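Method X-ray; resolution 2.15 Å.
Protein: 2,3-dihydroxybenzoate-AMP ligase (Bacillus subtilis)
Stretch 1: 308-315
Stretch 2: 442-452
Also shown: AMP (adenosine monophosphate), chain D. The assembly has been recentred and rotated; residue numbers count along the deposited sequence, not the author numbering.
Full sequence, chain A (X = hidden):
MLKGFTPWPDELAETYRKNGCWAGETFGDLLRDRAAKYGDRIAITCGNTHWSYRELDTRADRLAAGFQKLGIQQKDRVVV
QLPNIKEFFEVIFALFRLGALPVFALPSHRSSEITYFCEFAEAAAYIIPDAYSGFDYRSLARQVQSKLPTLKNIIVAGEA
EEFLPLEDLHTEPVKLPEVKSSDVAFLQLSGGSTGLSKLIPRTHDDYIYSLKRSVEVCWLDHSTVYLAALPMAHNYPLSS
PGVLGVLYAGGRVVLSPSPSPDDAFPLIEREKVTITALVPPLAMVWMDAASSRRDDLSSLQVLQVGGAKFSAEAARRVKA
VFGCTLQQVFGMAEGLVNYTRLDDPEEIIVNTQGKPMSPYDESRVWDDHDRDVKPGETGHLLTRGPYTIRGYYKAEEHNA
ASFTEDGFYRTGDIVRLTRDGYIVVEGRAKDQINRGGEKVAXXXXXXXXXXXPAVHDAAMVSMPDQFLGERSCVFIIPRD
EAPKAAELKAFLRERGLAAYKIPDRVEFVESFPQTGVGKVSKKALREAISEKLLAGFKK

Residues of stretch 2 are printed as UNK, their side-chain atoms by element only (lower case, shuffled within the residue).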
# COMPACT_ATOMS: atom_id res chain seq x y z
N ALA A 308 0.98 -5.70 -6.19
CA ALA A 308 1.67 -6.21 -7.37
C ALA A 308 0.77 -7.31 -7.91
O ALA A 308 -0.08 -7.83 -7.19
CB ALA A 308 3.05 -6.79 -6.99
N LYS A 309 0.95 -7.69 -9.16
CA LYS A 309 0.11 -8.73 -9.73
C LYS A 309 0.29 -10.11 -9.09
O LYS A 309 1.40 -10.63 -9.01
CB LYS A 309 0.34 -8.82 -11.23
CG LYS A 309 -0.62 -9.73 -11.96
CD LYS A 309 -0.36 -9.70 -13.45
CE LYS A 309 -1.31 -10.62 -14.19
NZ LYS A 309 -0.99 -10.66 -15.64
N PHE A 310 -0.80 -10.70 -8.63
CA PHE A 310 -0.74 -12.03 -8.06
C PHE A 310 -1.02 -12.94 -9.26
O PHE A 310 -2.15 -13.04 -9.73
CB PHE A 310 -1.81 -12.20 -6.97
CG PHE A 310 -1.66 -13.46 -6.17
CD1 PHE A 310 -0.41 -13.95 -5.83
CD2 PHE A 310 -2.79 -14.13 -5.71
CE1 PHE A 310 -0.27 -15.09 -5.06
CE2 PHE A 310 -2.66 -15.27 -4.94
CZ PHE A 310 -1.40 -15.75 -4.61
N SER A 311 0.04 -13.58 -9.75
CA SER A 311 -0.04 -14.45 -10.92
C SER A 311 -1.10 -15.55 -10.83
O SER A 311 -1.33 -16.13 -9.76
CB SER A 311 1.34 -15.06 -11.19
OG SER A 311 2.25 -14.06 -11.63
N ALA A 312 -1.71 -15.82 -11.97
CA ALA A 312 -2.77 -16.82 -12.09
C ALA A 312 -2.44 -18.18 -11.49
O ALA A 312 -3.26 -18.75 -10.78
CB ALA A 312 -3.16 -16.98 -13.57
N GLU A 313 -1.25 -18.69 -11.79
CA GLU A 313 -0.79 -19.99 -11.30
C GLU A 313 -0.81 -20.07 -9.78
O GLU A 313 -0.95 -21.16 -9.20
CB GLU A 313 0.62 -20.27 -11.83
CG GLU A 313 1.26 -21.60 -11.41
CD GLU A 313 0.53 -22.83 -11.94
OE1 GLU A 313 0.11 -22.83 -13.12
OE2 GLU A 313 0.38 -23.81 -11.18
N ALA A 314 -0.67 -18.93 -9.12
CA ALA A 314 -0.69 -18.91 -7.66
C ALA A 314 -2.08 -18.60 -7.17
O ALA A 314 -2.60 -19.28 -6.29
CB ALA A 314 0.29 -17.87 -7.13
N ALA A 315 -2.70 -17.58 -7.75
CA ALA A 315 -4.03 -17.16 -7.35
C ALA A 315 -5.03 -18.32 -7.29
O ALA A 315 -5.75 -18.47 -6.30
CB ALA A 315 -4.53 -16.09 -8.31
N UNK A 442 7.28 -9.55 -18.41
CA UNK A 442 7.94 -10.31 -17.34
C UNK A 442 7.01 -11.26 -16.59
O UNK A 442 7.30 -12.45 -16.45
c UNK A 442 8.61 -9.34 -16.36
N UNK A 443 5.90 -10.73 -16.11
CA UNK A 443 4.92 -11.51 -15.34
C UNK A 443 4.38 -12.72 -16.11
O UNK A 443 4.08 -13.76 -15.51
c UNK A 443 3.79 -10.58 -14.89
c UNK A 443 1.76 -12.10 -14.66
c UNK A 443 2.76 -11.20 -13.95
o UNK A 443 1.45 -11.83 -15.84
o UNK A 443 1.27 -13.06 -14.03
N UNK A 444 4.26 -12.59 -17.42
CA UNK A 444 3.77 -13.70 -18.24
C UNK A 444 4.72 -14.90 -18.06
O UNK A 444 4.27 -16.04 -17.89
o UNK A 444 3.13 -14.95 -22.95
c UNK A 444 3.35 -14.05 -22.12
c UNK A 444 3.71 -13.29 -19.71
c UNK A 444 3.19 -14.38 -20.64
o UNK A 444 3.68 -12.90 -22.46
N UNK A 445 6.02 -14.62 -18.07
CA UNK A 445 7.03 -15.66 -17.91
C UNK A 445 7.12 -16.16 -16.47
O UNK A 445 7.30 -17.35 -16.22
c UNK A 445 8.35 -14.57 -19.75
c UNK A 445 9.44 -16.25 -18.26
c UNK A 445 8.42 -15.13 -18.33
N UNK A 446 6.98 -15.24 -15.51
CA UNK A 446 7.04 -15.64 -14.11
C UNK A 446 5.90 -16.63 -13.81
O UNK A 446 6.12 -17.64 -13.12
c UNK A 446 8.09 -13.39 -13.46
c UNK A 446 7.80 -12.03 -12.86
c UNK A 446 6.95 -14.40 -13.23
o UNK A 446 6.78 -11.92 -12.15
o UNK A 446 8.59 -11.08 -13.08
N UNK A 447 4.71 -16.37 -14.34
CA UNK A 447 3.55 -17.25 -14.12
C UNK A 447 3.86 -18.69 -14.52
O UNK A 447 3.52 -19.62 -13.79
n UNK A 447 0.36 -18.04 -15.47
c UNK A 447 1.07 -17.47 -14.49
o UNK A 447 0.72 -17.50 -13.30
c UNK A 447 2.33 -16.75 -14.90
N UNK A 448 4.50 -18.86 -15.68
CA UNK A 448 4.90 -20.19 -16.15
C UNK A 448 5.85 -20.83 -15.14
O UNK A 448 5.64 -21.95 -14.69
c UNK A 448 3.35 -20.58 -20.28
c UNK A 448 4.72 -19.94 -18.68
c UNK A 448 4.29 -18.84 -19.34
n UNK A 448 4.12 -21.01 -19.29
n UNK A 448 3.44 -19.27 -20.33
c UNK A 448 5.63 -20.09 -17.50
N UNK A 449 6.91 -20.10 -14.79
CA UNK A 449 7.91 -20.59 -13.84
C UNK A 449 7.31 -21.00 -12.49
O UNK A 449 7.84 -21.88 -11.82
c UNK A 449 9.74 -19.22 -14.96
c UNK A 449 9.00 -19.53 -13.65
c UNK A 449 10.54 -20.46 -15.37
c UNK A 449 10.66 -18.01 -14.82
N UNK A 450 6.20 -20.37 -12.10
CA UNK A 450 5.54 -20.70 -10.84
C UNK A 450 4.93 -22.10 -10.92
O UNK A 450 4.59 -22.69 -9.90
c UNK A 450 3.68 -17.45 -9.68
c UNK A 450 4.88 -18.28 -10.13
c UNK A 450 4.43 -19.69 -10.52
c UNK A 450 5.89 -18.35 -9.00
N UNK A 451 4.80 -22.61 -12.15
CA UNK A 451 4.24 -23.93 -12.37
C UNK A 451 5.30 -25.01 -12.15
O UNK A 451 4.98 -26.18 -11.98
c UNK A 451 3.67 -24.03 -13.79
N UNK A 452 6.56 -24.61 -12.15
CA UNK A 452 7.62 -25.58 -11.93
C UNK A 452 7.71 -25.92 -10.45
O UNK A 452 7.80 -25.03 -9.60
c UNK A 452 11.46 -27.53 -11.58
c UNK A 452 10.66 -26.70 -13.45
c UNK A 452 10.05 -26.06 -12.43
n UNK A 452 10.57 -26.59 -11.27
n UNK A 452 11.53 -27.61 -12.89
c UNK A 452 8.96 -25.03 -12.42
P AMP D . 1.24 2.06 -4.20
O1P AMP D . 0.86 3.51 -4.07
O2P AMP D . 2.49 1.68 -3.46
O3P AMP D . 0.09 1.15 -3.86
O5' AMP D . 1.68 1.77 -5.76
C5' AMP D . 0.70 1.65 -6.84
C4' AMP D . 1.33 0.91 -8.03
O4' AMP D . 1.59 -0.40 -7.55
C3' AMP D . 0.42 0.69 -9.20
O3' AMP D . 0.40 1.81 -10.08
C2' AMP D . 1.00 -0.58 -9.82
O2' AMP D . 2.08 -0.28 -10.73
C1' AMP D . 1.43 -1.35 -8.59
N9 AMP D . 0.20 -2.46 -8.26
C8 AMP D . -0.56 -2.43 -7.14
N7 AMP D . -1.42 -3.44 -7.11
C5 AMP D . -1.19 -4.09 -8.24
C6 AMP D . -1.85 -5.25 -8.65
N6 AMP D . -2.80 -5.84 -7.93
N1 AMP D . -1.44 -5.76 -9.86
C2 AMP D . -0.47 -5.19 -10.62
N3 AMP D . 0.17 -4.09 -10.21
C4 AMP D . -0.18 -3.51 -9.01
O HOH W 1 -0.99 -14.34 -14.30

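Position 442 has one side-chain carbon and does not reach stretch 1. It is Ala442.

Position 443 has three side-chain carbons, the third carrying two oxygens. One oxygen lies 2.7 Å from Lys309 NZ, the other 2.8 Å from Ser311 OG. A carboxylate on a chain of this length is glutamate, Glu443. Its OE1 forms a salt bridge with Lys309 NZ, and its OE2 accepts a hydrogen bond from Ser311 OG.

Position 444 has the same atoms: three carbons and two terminal oxygens. Its CA-to-CB bond points away from stretch 1, and it makes no contact there. It is Glu444.

Position 445 has one carbon carrying two more, so it branches at CB. It is out of reach of stretch 1. It is Val445.

Position 446 again shows three carbons with two oxygens on the third. It makes no contact with stretch 1. It is Glu446.

Position 447 has two carbons, the second carrying one oxygen and one nitrogen. The CA-to-CB bond points sideways, but the end of the side chain comes nearer. The oxygen at the end lies 2.8 Å from Glu313 N and 3.2 Å from Ala312 N. This is a short amide, Asn447. Its OD1 accepts a hydrogen bond from Glu313 N, nearly straight at 167°. Toward Ala312 N the angle is poor and no bond forms.

Position 448 has one carbon and then a five-membered ring of three carbons and two nitrogens. Its CA-to-CB bond points away from stretch 1. It is His448.

Position 449 has four carbons, forked at the second. Its CA-to-CB bond points away from stretch 1, and it is buried. It is Leu449.

Position 450 has the same forked set of four carbons, but its CA-to-CB bond points toward stretch 1. One end carbon of the fork lies 3.7 Å from Ser311 CB and 4.3 Å from Ala314 CB. It is Leu450; that carbon is CD1.

Position 451 has a single side-chain carbon, CB, which lies 3.8 Å from Glu313 OE1. It is Ala451.

Position 452 has one carbon and a five-membered ring with two nitrogens. Its CA-to-CB bond points away from stretch 1. It is His452.

The contact joins the start of the 312-315 helix to one side of stretch 2. Positions 443, 447 and 450 follow helical spacing, so their side chains can meet the same segment. Glu443 supplies charge and Asn447 an acceptor for a backbone NH in the first turn of the helix. Leu450 adds apolar packing. A water accepts from Ala312 N at 2.9 Å and donates to Glu443 OE2 at 2.6 Å, so that NH is bonded too. Beside this contact, Lys309 N lies 3.2 Å from N1 of AMP.

Stretch 2 (442-452) AEEVENHLLAH
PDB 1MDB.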